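Local structure of Rpb7-binding protein seb1 (Schizosaccharomyces pombe 972h-, 5MDT) at residues A45-Y50 with L63-S68; E35-N40 with R71-G76; A117-I122 with S145-A150; E101-L106 with P137-S142; D12-S17 with G23-K28. The protein probably drives transcription termination by binding nascent RNA and RNA polymerase II, the latter through its helical CTD-interacting domain. All coordinates share one frame; numbering follows the deposited sequence.

Contact 1: residues A45-Y50 with L63-S68; sequences ASVYKY and LYILDS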
# COMPACT_ATOMS: atom_id res chain seq x y z
N ALA A 45 8.19 -3.34 -4.68
CA ALA A 45 8.56 -2.64 -5.93
C ALA A 45 7.48 -2.84 -7.02
O ALA A 45 7.21 -1.90 -7.78
CB ALA A 45 9.93 -3.14 -6.43
N SER A 46 6.88 -4.04 -7.12
CA SER A 46 5.82 -4.27 -8.12
C SER A 46 4.56 -3.41 -7.82
O SER A 46 3.94 -2.88 -8.74
CB SER A 46 5.47 -5.75 -8.20
OG SER A 46 6.45 -6.45 -8.96
N VAL A 47 4.20 -3.23 -6.52
CA VAL A 47 3.06 -2.36 -6.18
C VAL A 47 3.41 -0.90 -6.58
O VAL A 47 2.56 -0.18 -7.11
CB VAL A 47 2.77 -2.47 -4.68
CG1 VAL A 47 1.74 -1.42 -4.23
CG2 VAL A 47 2.29 -3.89 -4.35
N TYR A 48 4.65 -0.45 -6.30
CA TYR A 48 5.08 0.90 -6.63
C TYR A 48 4.96 1.10 -8.16
O TYR A 48 4.35 2.07 -8.59
CB TYR A 48 6.53 1.12 -6.16
CG TYR A 48 7.12 2.46 -6.58
CD1 TYR A 48 6.85 3.62 -5.84
CD2 TYR A 48 7.83 2.60 -7.76
CE1 TYR A 48 7.38 4.86 -6.22
CE2 TYR A 48 8.38 3.82 -8.14
CZ TYR A 48 8.13 4.95 -7.38
OH TYR A 48 8.68 6.15 -7.79
N LYS A 49 5.47 0.15 -8.96
CA LYS A 49 5.44 0.27 -10.44
C LYS A 49 3.99 0.30 -10.95
O LYS A 49 3.63 1.18 -11.75
CB LYS A 49 6.20 -0.87 -11.10
CG LYS A 49 7.71 -0.67 -10.93
CD LYS A 49 8.53 -1.89 -11.42
CE LYS A 49 8.49 -2.22 -12.90
NZ LYS A 49 8.96 -1.12 -13.74
N TYR A 50 3.14 -0.56 -10.40
CA TYR A 50 1.73 -0.56 -10.80
C TYR A 50 1.07 0.77 -10.45
O TYR A 50 0.43 1.37 -11.32
CB TYR A 50 0.95 -1.73 -10.14
CG TYR A 50 -0.55 -1.61 -10.38
CD1 TYR A 50 -1.11 -1.88 -11.62
CD2 TYR A 50 -1.41 -1.19 -9.36
CE1 TYR A 50 -2.48 -1.73 -11.86
CE2 TYR A 50 -2.78 -1.01 -9.59
CZ TYR A 50 -3.31 -1.30 -10.84
OH TYR A 50 -4.63 -1.12 -11.13
N LEU A 63 -3.68 2.04 -3.66
CA LEU A 63 -3.52 2.36 -2.23
C LEU A 63 -4.22 1.32 -1.36
O LEU A 63 -3.71 0.99 -0.29
CB LEU A 63 -4.01 3.76 -1.90
CG LEU A 63 -3.07 4.88 -2.41
CD1 LEU A 63 -3.69 6.24 -2.17
CD2 LEU A 63 -1.72 4.81 -1.74
N TYR A 64 -5.38 0.75 -1.82
CA TYR A 64 -6.02 -0.33 -1.05
C TYR A 64 -5.12 -1.59 -1.06
O TYR A 64 -5.07 -2.33 -0.07
CB TYR A 64 -7.38 -0.69 -1.64
CG TYR A 64 -8.45 0.36 -1.39
CD1 TYR A 64 -8.38 1.22 -0.30
CD2 TYR A 64 -9.58 0.43 -2.21
CE1 TYR A 64 -9.41 2.14 -0.03
CE2 TYR A 64 -10.60 1.35 -1.95
CZ TYR A 64 -10.51 2.20 -0.86
OH TYR A 64 -11.53 3.08 -0.59
N ILE A 65 -4.40 -1.82 -2.18
CA ILE A 65 -3.47 -2.98 -2.23
C ILE A 65 -2.33 -2.73 -1.21
O ILE A 65 -2.02 -3.61 -0.42
CB ILE A 65 -2.93 -3.20 -3.67
CG1 ILE A 65 -4.06 -3.71 -4.58
CG2 ILE A 65 -1.70 -4.20 -3.69
CD1 ILE A 65 -3.72 -3.52 -6.06
N LEU A 66 -1.71 -1.54 -1.27
CA LEU A 66 -0.65 -1.14 -0.36
C LEU A 66 -1.12 -1.28 1.09
O LEU A 66 -0.39 -1.83 1.90
CB LEU A 66 -0.23 0.33 -0.62
CG LEU A 66 0.78 0.93 0.38
CD1 LEU A 66 2.15 0.21 0.29
CD2 LEU A 66 1.01 2.44 0.09
N ASP A 67 -2.35 -0.82 1.39
CA ASP A 67 -2.90 -0.89 2.73
C ASP A 67 -2.95 -2.33 3.23
O ASP A 67 -2.51 -2.62 4.35
CB ASP A 67 -4.32 -0.29 2.74
CG ASP A 67 -5.05 -0.57 4.04
OD1 ASP A 67 -4.49 -0.27 5.12
OD2 ASP A 67 -6.14 -1.20 3.98
N SER A 68 -3.51 -3.22 2.41
CA SER A 68 -3.68 -4.62 2.82
C SER A 68 -2.32 -5.30 3.02
O SER A 68 -2.10 -5.98 4.02
CB SER A 68 -4.49 -5.38 1.78
OG SER A 68 -4.72 -6.72 2.21

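Contact 2: residues E35-N40 with R71-G76; sequences ENVSEN and RSFQDG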
# COMPACT_ATOMS: atom_id res chain seq x y z
N GLU A 35 3.01 -15.22 1.41
CA GLU A 35 3.54 -16.59 1.19
C GLU A 35 4.99 -16.54 0.68
O GLU A 35 5.68 -17.57 0.62
CB GLU A 35 2.67 -17.34 0.17
CG GLU A 35 1.28 -17.73 0.66
CD GLU A 35 0.22 -17.94 -0.40
OE1 GLU A 35 0.55 -17.92 -1.60
OE2 GLU A 35 -0.97 -18.08 -0.02
N ASN A 36 5.47 -15.35 0.33
CA ASN A 36 6.80 -15.17 -0.26
C ASN A 36 7.69 -14.12 0.41
O ASN A 36 8.51 -13.50 -0.27
CB ASN A 36 6.62 -14.94 -1.76
CG ASN A 36 6.04 -16.14 -2.45
OD1 ASN A 36 4.87 -16.16 -2.79
ND2 ASN A 36 6.88 -17.13 -2.75
N VAL A 37 7.53 -13.94 1.73
CA VAL A 37 8.10 -12.84 2.51
C VAL A 37 9.59 -12.56 2.23
O VAL A 37 9.98 -11.40 2.26
CB VAL A 37 7.83 -13.01 4.04
CG1 VAL A 37 8.72 -14.07 4.68
CG2 VAL A 37 7.97 -11.67 4.76
N SER A 38 10.42 -13.60 1.95
CA SER A 38 11.84 -13.32 1.68
C SER A 38 12.03 -12.48 0.42
O SER A 38 13.07 -11.83 0.27
CB SER A 38 12.65 -14.61 1.57
OG SER A 38 12.19 -15.43 0.51
N GLU A 39 11.01 -12.45 -0.46
CA GLU A 39 11.05 -11.67 -1.69
C GLU A 39 10.26 -10.38 -1.57
O GLU A 39 9.89 -9.81 -2.59
CB GLU A 39 10.56 -12.52 -2.88
CG GLU A 39 11.49 -13.68 -3.21
CD GLU A 39 12.86 -13.31 -3.75
OE1 GLU A 39 12.93 -12.58 -4.77
OE2 GLU A 39 13.86 -13.78 -3.17
N ASN A 40 10.04 -9.87 -0.34
CA ASN A 40 9.24 -8.66 -0.12
C ASN A 40 9.73 -7.44 -0.94
O ASN A 40 8.90 -6.64 -1.35
CB ASN A 40 9.09 -8.32 1.36
CG ASN A 40 10.36 -7.89 2.04
OD1 ASN A 40 10.80 -6.74 1.90
ND2 ASN A 40 10.93 -8.78 2.85
N ARG A 71 -0.32 -3.72 6.28
CA ARG A 71 -0.91 -4.21 7.54
C ARG A 71 -0.68 -5.72 7.75
O ARG A 71 -0.50 -6.16 8.89
CB ARG A 71 -2.37 -3.82 7.64
CG ARG A 71 -2.56 -2.33 7.94
CD ARG A 71 -4.00 -1.97 8.31
NE ARG A 71 -4.90 -2.14 7.17
CZ ARG A 71 -5.67 -3.21 6.96
NH1 ARG A 71 -5.70 -4.19 7.85
NH2 ARG A 71 -6.41 -3.30 5.87
N SER A 72 -0.61 -6.50 6.65
CA SER A 72 -0.33 -7.94 6.73
C SER A 72 1.13 -8.19 7.11
O SER A 72 1.37 -9.00 7.99
CB SER A 72 -0.74 -8.65 5.45
OG SER A 72 -2.16 -8.64 5.35
N PHE A 73 2.10 -7.41 6.55
CA PHE A 73 3.50 -7.53 6.97
C PHE A 73 3.65 -7.11 8.44
O PHE A 73 4.39 -7.75 9.18
CB PHE A 73 4.42 -6.64 6.11
CG PHE A 73 4.72 -7.08 4.70
CD1 PHE A 73 5.02 -8.41 4.42
CD2 PHE A 73 4.84 -6.15 3.67
CE1 PHE A 73 5.36 -8.81 3.12
CE2 PHE A 73 5.21 -6.55 2.38
CZ PHE A 73 5.47 -7.88 2.11
N GLN A 74 2.95 -6.03 8.85
CA GLN A 74 2.96 -5.55 10.23
C GLN A 74 2.47 -6.66 11.18
O GLN A 74 3.10 -6.92 12.21
CB GLN A 74 2.10 -4.28 10.37
CG GLN A 74 1.98 -3.81 11.83
CD GLN A 74 1.00 -2.69 12.06
OE1 GLN A 74 0.08 -2.45 11.27
NE2 GLN A 74 1.13 -2.03 13.21
N ASP A 75 1.37 -7.36 10.79
CA ASP A 75 0.83 -8.46 11.61
C ASP A 75 1.84 -9.59 11.78
O ASP A 75 2.03 -10.10 12.89
CB ASP A 75 -0.49 -8.99 11.04
CG ASP A 75 -1.66 -8.03 11.14
OD1 ASP A 75 -1.56 -7.06 11.93
OD2 ASP A 75 -2.66 -8.23 10.43
N GLY A 76 2.50 -9.94 10.67
CA GLY A 76 3.54 -10.96 10.65
C GLY A 76 4.72 -10.61 11.54
O GLY A 76 5.26 -11.48 12.22

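Contact 3: residues A117-I122 with S145-A150; sequences AHLPKI and SKLKDA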
# COMPACT_ATOMS: atom_id res chain seq x y z
N ALA A 117 -13.12 12.89 -5.56
CA ALA A 117 -13.97 11.98 -4.78
C ALA A 117 -13.18 10.86 -4.08
O ALA A 117 -13.67 10.28 -3.11
CB ALA A 117 -15.03 11.38 -5.67
N HIS A 118 -11.99 10.52 -4.61
CA HIS A 118 -11.18 9.45 -4.01
C HIS A 118 -10.36 9.96 -2.84
O HIS A 118 -9.90 9.16 -2.03
CB HIS A 118 -10.25 8.84 -5.08
CG HIS A 118 -10.97 7.99 -6.08
ND1 HIS A 118 -10.29 7.36 -7.11
CD2 HIS A 118 -12.29 7.67 -6.16
CE1 HIS A 118 -11.20 6.67 -7.77
NE2 HIS A 118 -12.42 6.83 -7.24
N LEU A 119 -10.18 11.28 -2.73
CA LEU A 119 -9.30 11.86 -1.71
C LEU A 119 -9.80 11.61 -0.27
O LEU A 119 -9.01 11.15 0.56
CB LEU A 119 -8.98 13.32 -1.99
CG LEU A 119 -8.31 13.57 -3.37
CD1 LEU A 119 -8.04 15.06 -3.58
CD2 LEU A 119 -7.07 12.67 -3.60
N PRO A 120 -11.10 11.72 0.04
CA PRO A 120 -11.54 11.40 1.41
C PRO A 120 -11.32 9.93 1.75
O PRO A 120 -11.22 9.59 2.93
CB PRO A 120 -13.04 11.72 1.41
CG PRO A 120 -13.32 12.44 0.17
CD PRO A 120 -12.21 12.26 -0.79
N LYS A 121 -11.30 9.04 0.74
CA LYS A 121 -11.07 7.59 0.94
C LYS A 121 -9.64 7.33 1.44
O LYS A 121 -9.40 6.38 2.18
CB LYS A 121 -11.40 6.79 -0.34
CG LYS A 121 -12.86 6.94 -0.84
CD LYS A 121 -13.87 6.31 0.11
CE LYS A 121 -15.32 6.55 -0.27
NZ LYS A 121 -16.21 6.31 0.90
N ILE A 122 -8.69 8.21 1.06
CA ILE A 122 -7.29 8.09 1.50
C ILE A 122 -7.19 8.59 2.95
O ILE A 122 -6.46 7.99 3.75
CB ILE A 122 -6.33 8.81 0.53
CG1 ILE A 122 -6.62 8.36 -0.92
CG2 ILE A 122 -4.85 8.52 0.91
CD1 ILE A 122 -5.83 9.19 -2.04
N SER A 145 -2.35 16.38 6.33
CA SER A 145 -2.17 17.79 5.95
C SER A 145 -2.23 17.97 4.43
O SER A 145 -2.95 18.84 3.95
CB SER A 145 -0.84 18.32 6.50
OG SER A 145 -0.54 19.61 6.00
N LYS A 146 -1.51 17.11 3.68
CA LYS A 146 -1.45 17.10 2.22
C LYS A 146 -2.81 16.81 1.60
O LYS A 146 -3.20 17.49 0.64
CB LYS A 146 -0.37 16.13 1.72
CG LYS A 146 1.05 16.67 1.89
CD LYS A 146 2.10 15.63 1.50
CE LYS A 146 3.51 16.17 1.59
NZ LYS A 146 3.97 16.32 3.00
N LEU A 147 -3.56 15.82 2.15
CA LEU A 147 -4.89 15.49 1.65
C LEU A 147 -5.88 16.63 1.88
O LEU A 147 -6.59 17.02 0.95
CB LEU A 147 -5.40 14.16 2.27
CG LEU A 147 -4.64 12.92 1.81
CD1 LEU A 147 -4.80 11.77 2.81
CD2 LEU A 147 -5.10 12.48 0.43
N LYS A 148 -5.88 17.22 3.10
CA LYS A 148 -6.76 18.33 3.48
C LYS A 148 -6.51 19.54 2.57
O LYS A 148 -7.48 20.13 2.09
CB LYS A 148 -6.56 18.70 4.97
CG LYS A 148 -6.99 17.60 5.96
CD LYS A 148 -8.49 17.54 6.21
CE LYS A 148 -8.81 16.64 7.37
NZ LYS A 148 -10.27 16.41 7.52
N ASP A 149 -5.23 19.85 2.29
CA ASP A 149 -4.81 20.92 1.37
C ASP A 149 -5.34 20.66 -0.04
O ASP A 149 -5.86 21.56 -0.67
CB ASP A 149 -3.27 21.01 1.33
CG ASP A 149 -2.59 21.63 2.53
OD1 ASP A 149 -3.30 22.01 3.50
OD2 ASP A 149 -1.34 21.70 2.53
N ALA A 150 -5.23 19.41 -0.51
CA ALA A 150 -5.67 19.03 -1.85
C ALA A 150 -7.19 19.13 -2.07
O ALA A 150 -7.62 19.38 -3.19
CB ALA A 150 -5.19 17.64 -2.17

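Contact 4: residues E101-L106 with P137-S142; sequences EITDSL and PEKLES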
# COMPACT_ATOMS: atom_id res chain seq x y z
N GLU A 101 8.22 3.03 3.15
CA GLU A 101 9.12 3.85 2.34
C GLU A 101 8.49 4.38 1.05
O GLU A 101 8.87 5.47 0.61
CB GLU A 101 10.45 3.11 2.02
CG GLU A 101 11.33 2.87 3.23
CD GLU A 101 12.40 3.90 3.51
OE1 GLU A 101 12.06 5.10 3.66
OE2 GLU A 101 13.58 3.50 3.62
N ILE A 102 7.57 3.63 0.45
CA ILE A 102 6.90 4.07 -0.79
C ILE A 102 5.54 4.77 -0.52
O ILE A 102 4.94 5.29 -1.47
CB ILE A 102 6.72 2.92 -1.83
CG1 ILE A 102 5.70 1.86 -1.34
CG2 ILE A 102 8.09 2.29 -2.22
CD1 ILE A 102 5.14 0.88 -2.45
N THR A 103 5.02 4.73 0.72
CA THR A 103 3.69 5.27 1.01
C THR A 103 3.55 6.76 0.66
O THR A 103 2.57 7.12 0.00
CB THR A 103 3.27 4.95 2.45
OG1 THR A 103 3.17 3.54 2.55
CG2 THR A 103 1.93 5.58 2.85
N ASP A 104 4.50 7.62 1.10
CA ASP A 104 4.41 9.06 0.81
C ASP A 104 4.28 9.32 -0.70
O ASP A 104 3.40 10.08 -1.10
CB ASP A 104 5.60 9.85 1.39
CG ASP A 104 5.59 10.07 2.88
OD1 ASP A 104 4.64 9.58 3.55
OD2 ASP A 104 6.51 10.74 3.39
N SER A 105 5.13 8.65 -1.52
CA SER A 105 5.14 8.79 -2.99
C SER A 105 3.81 8.39 -3.59
O SER A 105 3.31 9.10 -4.47
CB SER A 105 6.23 7.92 -3.63
OG SER A 105 7.51 8.35 -3.21
N LEU A 106 3.24 7.23 -3.16
CA LEU A 106 1.98 6.78 -3.71
C LEU A 106 0.82 7.69 -3.30
O LEU A 106 -0.06 7.94 -4.13
CB LEU A 106 1.70 5.31 -3.40
CG LEU A 106 2.80 4.30 -3.90
CD1 LEU A 106 2.24 2.88 -3.88
CD2 LEU A 106 3.33 4.66 -5.30
N PRO A 137 3.03 8.71 14.11
CA PRO A 137 2.09 9.85 13.98
C PRO A 137 2.57 11.01 13.10
O PRO A 137 1.74 11.64 12.45
CB PRO A 137 1.86 10.30 15.42
CG PRO A 137 2.17 9.10 16.25
CD PRO A 137 3.29 8.41 15.54
N GLU A 138 3.90 11.26 13.07
CA GLU A 138 4.54 12.32 12.26
C GLU A 138 4.29 12.09 10.77
O GLU A 138 4.04 13.04 10.03
CB GLU A 138 6.05 12.39 12.54
CG GLU A 138 6.40 12.78 13.96
CD GLU A 138 7.83 13.21 14.21
OE1 GLU A 138 8.75 12.69 13.54
OE2 GLU A 138 8.03 14.07 15.10
N LYS A 139 4.35 10.81 10.33
CA LYS A 139 4.08 10.43 8.94
C LYS A 139 2.61 10.67 8.63
O LYS A 139 2.31 11.25 7.59
CB LYS A 139 4.46 8.97 8.69
CG LYS A 139 4.39 8.58 7.21
CD LYS A 139 4.55 7.10 7.00
CE LYS A 139 5.21 6.80 5.68
NZ LYS A 139 6.67 7.11 5.71
N LEU A 140 1.71 10.24 9.53
CA LEU A 140 0.27 10.38 9.37
C LEU A 140 -0.20 11.83 9.34
O LEU A 140 -1.13 12.14 8.59
CB LEU A 140 -0.49 9.57 10.44
CG LEU A 140 -0.27 8.05 10.40
CD1 LEU A 140 -0.75 7.41 11.68
CD2 LEU A 140 -0.93 7.41 9.18
N GLU A 141 0.44 12.71 10.14
CA GLU A 141 0.13 14.15 10.19
C GLU A 141 0.46 14.77 8.82
O GLU A 141 -0.37 15.50 8.27
CB GLU A 141 0.90 14.85 11.33
CG GLU A 141 0.56 16.32 11.50
CD GLU A 141 1.56 17.18 12.26
OE1 GLU A 141 1.52 18.42 12.09
OE2 GLU A 141 2.38 16.63 13.03
N SER A 142 1.65 14.44 8.26
CA SER A 142 2.10 14.91 6.94
C SER A 142 1.09 14.52 5.86
O SER A 142 0.67 15.39 5.09
CB SER A 142 3.47 14.34 6.60
OG SER A 142 4.46 14.65 7.57
O HOH W 1 7.03 7.25 2.74
O HOH W 2 4.13 11.55 5.35

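Contact 5: residues D12-S17 with G23-K28; sequences DSLEHS and GSKILK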
# COMPACT_ATOMS: atom_id res chain seq x y z
N ASP A 12 -1.56 -6.70 -13.73
CA ASP A 12 -1.83 -6.47 -15.16
C ASP A 12 -3.32 -6.52 -15.45
O ASP A 12 -3.82 -5.63 -16.15
CB ASP A 12 -1.12 -7.52 -16.02
CG ASP A 12 0.36 -7.27 -16.18
OD1 ASP A 12 0.82 -6.13 -15.90
OD2 ASP A 12 1.07 -8.21 -16.61
N SER A 13 -4.04 -7.53 -14.92
CA SER A 13 -5.50 -7.65 -15.11
C SER A 13 -6.22 -6.45 -14.48
O SER A 13 -7.12 -5.88 -15.10
CB SER A 13 -6.02 -8.95 -14.49
OG SER A 13 -5.50 -10.08 -15.16
N LEU A 14 -5.81 -6.05 -13.27
CA LEU A 14 -6.42 -4.91 -12.56
C LEU A 14 -6.24 -3.61 -13.34
O LEU A 14 -7.16 -2.78 -13.38
CB LEU A 14 -5.85 -4.80 -11.15
CG LEU A 14 -6.59 -3.88 -10.18
CD1 LEU A 14 -8.00 -4.44 -9.84
CD2 LEU A 14 -5.78 -3.73 -8.90
N GLU A 15 -5.09 -3.45 -13.98
CA GLU A 15 -4.79 -2.27 -14.79
C GLU A 15 -5.82 -2.09 -15.91
O GLU A 15 -6.21 -0.96 -16.21
CB GLU A 15 -3.39 -2.39 -15.40
CG GLU A 15 -2.82 -1.05 -15.80
CD GLU A 15 -1.43 -1.11 -16.38
OE1 GLU A 15 -0.74 -2.14 -16.20
OE2 GLU A 15 -1.03 -0.13 -17.05
N HIS A 16 -6.30 -3.20 -16.50
CA HIS A 16 -7.27 -3.18 -17.60
C HIS A 16 -8.75 -3.17 -17.16
O HIS A 16 -9.62 -2.98 -18.01
CB HIS A 16 -6.99 -4.32 -18.59
CG HIS A 16 -5.63 -4.22 -19.20
ND1 HIS A 16 -4.58 -5.00 -18.74
CD2 HIS A 16 -5.16 -3.38 -20.15
CE1 HIS A 16 -3.52 -4.63 -19.45
NE2 HIS A 16 -3.82 -3.65 -20.30
N SER A 17 -9.02 -3.31 -15.85
CA SER A 17 -10.38 -3.27 -15.29
C SER A 17 -10.99 -1.86 -15.39
O SER A 17 -10.26 -0.89 -15.64
CB SER A 17 -10.36 -3.74 -13.83
OG SER A 17 -9.85 -2.74 -12.97
N GLY A 23 -11.94 -6.47 -4.40
CA GLY A 23 -11.73 -7.12 -3.11
C GLY A 23 -11.05 -8.47 -3.25
O GLY A 23 -10.09 -8.77 -2.52
N SER A 24 -11.49 -9.27 -4.23
CA SER A 24 -10.88 -10.60 -4.45
C SER A 24 -9.41 -10.50 -4.86
O SER A 24 -8.58 -11.25 -4.32
CB SER A 24 -11.66 -11.42 -5.47
OG SER A 24 -11.78 -10.74 -6.70
N LYS A 25 -9.08 -9.56 -5.76
CA LYS A 25 -7.67 -9.40 -6.17
C LYS A 25 -6.81 -8.90 -5.00
O LYS A 25 -5.68 -9.35 -4.84
CB LYS A 25 -7.53 -8.52 -7.43
CG LYS A 25 -8.02 -9.24 -8.70
CD LYS A 25 -7.91 -8.34 -9.94
CE LYS A 25 -8.17 -9.06 -11.24
NZ LYS A 25 -9.60 -9.46 -11.41
N ILE A 26 -7.36 -7.97 -4.17
CA ILE A 26 -6.62 -7.47 -3.00
C ILE A 26 -6.28 -8.67 -2.09
O ILE A 26 -5.12 -8.82 -1.69
CB ILE A 26 -7.42 -6.37 -2.27
CG1 ILE A 26 -7.49 -5.09 -3.14
CG2 ILE A 26 -6.86 -6.06 -0.87
CD1 ILE A 26 -8.63 -4.16 -2.66
N LEU A 27 -7.26 -9.55 -1.84
CA LEU A 27 -6.96 -10.70 -1.01
C LEU A 27 -5.94 -11.63 -1.64
O LEU A 27 -5.05 -12.11 -0.93
CB LEU A 27 -8.24 -11.49 -0.66
CG LEU A 27 -9.26 -10.71 0.20
CD1 LEU A 27 -10.57 -11.45 0.30
CD2 LEU A 27 -8.68 -10.34 1.56
N LYS A 28 -6.06 -11.91 -2.96
CA LYS A 28 -5.09 -12.81 -3.63
C LYS A 28 -3.65 -12.23 -3.59
O LYS A 28 -2.69 -12.93 -3.30
CB LYS A 28 -5.47 -13.05 -5.11
CG LYS A 28 -6.77 -13.83 -5.33
CD LYS A 28 -6.88 -14.38 -6.76
CE LYS A 28 -7.26 -13.35 -7.80
NZ LYS A 28 -6.98 -13.84 -9.18

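Contact 1: residues A45-Y50 with L63-S68
Ile65 and Leu66 of helix 59-79 meet Val47 and Tyr50 of helix 40-53 in a wholly apolar contact between two nearly antiparallel helices (164° between the local axes). Along 63-68, Ile65 comes first and does most of the work. Its two branches divide the partners: CG2 lies 4.1 Å from CG2 of Val47, the two side chains lying alongside and pointing contrary ways, while CD1 reaches to 4.4 Å from CE2 of the Tyr50 ring. Val47 keeps CG2 beside its own backbone N and sends CG1 anti to it (chi1 171°), and this second methyl stands 4.5 Å from CB of Leu66, the next residue along. The local axes are 10.4 Å apart, so side chains must fill the space between; isoleucine suits, with one branch near its backbone for Val47 and a longer one for Tyr50. The contact lies deep in the helical bundle: helix 4-16 brings Leu14 against Tyr50 and Ile65, helix 23-35 covers Ile65 with Ile26 and Leu29, and Thr103 of helix 92-113 touches Leu66.

Contact 2: residues E35-N40 with R71-G76
Phe73 packs its ring against Asn40 and Val37, joining helix 59-79 to the turn between helices 23-35 and 40-53 in the all-helical CTD-interacting domain. The tight part lies at the far end of the ring. There CZ of Phe73 comes within 3.7 Å of CB of Asn40, and the neighbouring CE1 is 4.2 Å from CG2 of Val37, so two aliphatic groups share one end of the aromatic. Phenylalanine fits because it spans the 8.3 Å that separate its CA from CA of Val37; with CG anti to its carbonyl carbon (chi1 -74°), the ring is carried across to the turn. Met34, Val44 and Trp96, each from a different helix, also touch it.

The opposite character appears on the outer side of the turn, where Ser38 and Glu39 are exposed and Glu39 takes the N-cap position of helix 40-53. Asn40, the first residue of that helix, joins the two sides: its CB serves the apolar contact while its buried amide is satisfied by polar partners, OD1 by Lys98 NZ and ND2 partly by the carbonyl of Asp89. Asparagine suits this boundary because a short stem carries both a donor and an acceptor. The carbonyl O of Val37 takes two N-H groups of this one residue, the backbone N at 3.0 Å and ND2 at 2.8 Å, the latter approaching nearly along the C=O axis (169°).

Contact 3: residues A117-I122 with S145-A150
Leu119 and Ile122, one turn apart on helix 119-131, take hold of Leu147 and Ala150 on helix 137-150. Leu119, the first of the touching residues along the chain, divides its methyls: CD1 rests 4.1 Å from CB of Ala150, where a small residue lets the branch settle close to the backbone, and CD2 lies 4.5 Å from CD2 of Leu147. Its carbonyl O also has that leucine methyl at 4.1 Å. At Ile122 the packing is closer. Leu147 holds CG anti to its carbonyl carbon (chi1 -68°), which turns both its methyls to the branched CB of Ile122, CD1 3.8 Å from CG2 and CD2 3.9 Å from CB, and the two side chains meet nearly perpendicular. An alanine in place of Leu147 would probably open a gap beside Ile122 and leave Leu119 with Ala150 as its main partner on this helix. Both helices lean on helix 92-113, through Ala110 under Ile122 and Ile111 under Leu147 and Ala150, while Leu63 of helix 59-79 adds to the cover of Ile122.

Contact 4: residues E101-L106 with P137-S142
Lys139 reaches from helix 137-150 to Thr103 and Asp104 of helix 92-113, and its long chain supplies about half of the buried surface. The apolar component is slight: CE of Lys139 lies 4.2 Å from CB of Thr103, whose hydroxyl is engaged within its own helix by the carbonyl of Ala99.

In the charged component, the carboxylate lies against the methylenes more closely than against the ammonium group: OD1 of Asp104 is 3.5 Å from CE of Lys139. With CG anti to the backbone N (chi1 -172°) and bends further out at chi3 and chi4, the lysine carries NZ past the carboxylate, leaving a long salt bridge of 3.9 Å from NZ to Asp104 OD1. Lysine suits the span with its flexible apolar stem and charged end; short aspartate, at an exposed position, can take both charge and water.

Water supplies shorter links. One molecule accepts from Lys139 NZ at 3.0 Å and from Asp104 N at 3.0 Å; a second donates to Asp104 OD1 at 2.7 Å and to the carbonyl O of Lys139 at 2.9 Å, bridging the helices. A methionine in place of Lys139 would probably keep some of the methylene packing but leave Asp104 without its opposite charge and the first water without its lysine donor.

Helices 92-113 and 137-150 thus pack side by side in the all-helical CTD-interacting domain, buried Thr103 touching Trp129 and Phe135, exposed Asp104 on the solvent side.

Contact 5: residues D12-S17 with G23-K28
A helical hairpin opens the chain, and where helix 4-16 gives way to helix 23-35, Lys25 lies along Ser13 and Leu14. The lysine touches with its methylenes rather than its charge. Its CD stands 3.9 Å from CD1 of Leu14, and its CE is 3.9 Å from CB of Ser13. The chain runs extended from CB and bends at chi4 (69°), so CE is laid against the serine while NZ turns off beyond it. Lysine suits this partly exposed place because its aliphatic stem can cover Leu14 while its charge lies beyond; the small serine lets that stem come near.

In the CTD-interacting domain these two helices belong to a right-handed superhelical bundle, and Leu14 turns from the hairpin into its core, with CG anti to the backbone N (chi1 -167°). Ser13, by contrast, sits on the exposed side.

The hairpin's first helix ends with a local fastening. The carbonyl O of Leu14 accepts from both N and OG of Ser17, at 3.1 Å and 2.7 Å, and OG donates onto a lone pair of Leu14 O, in the plane of that carbonyl. Serine can do this with a short hydroxyl arm, which also bonds to the N of Gly20 in the following loop.

How the contacts relate
Contact 1 lies about 4 Å from the centre of the chain, and the others surround it, their centres 11 to 18 Å from its own. Contacts 5 and 1 come in series along the chain and touch through Ile26 on Ser68. Contact 2 uses helix 59-79 again, farther along, and its segments enclose those of contact 1 in sequence. Contacts 3 and 4 share helix 137-150 and alternate in sequence; both touch contact 1, through Ile122 on Leu63 and Leu106 on Tyr48. Contacts 2 and 3, about 28 Å apart between centres, lie on opposite sides of the chain's centre. Helices 40-53 and 59-79 form the core, against which helices 4-16, 23-35, 92-113 and 119-131 pack; helix 137-150 is joined through the last two.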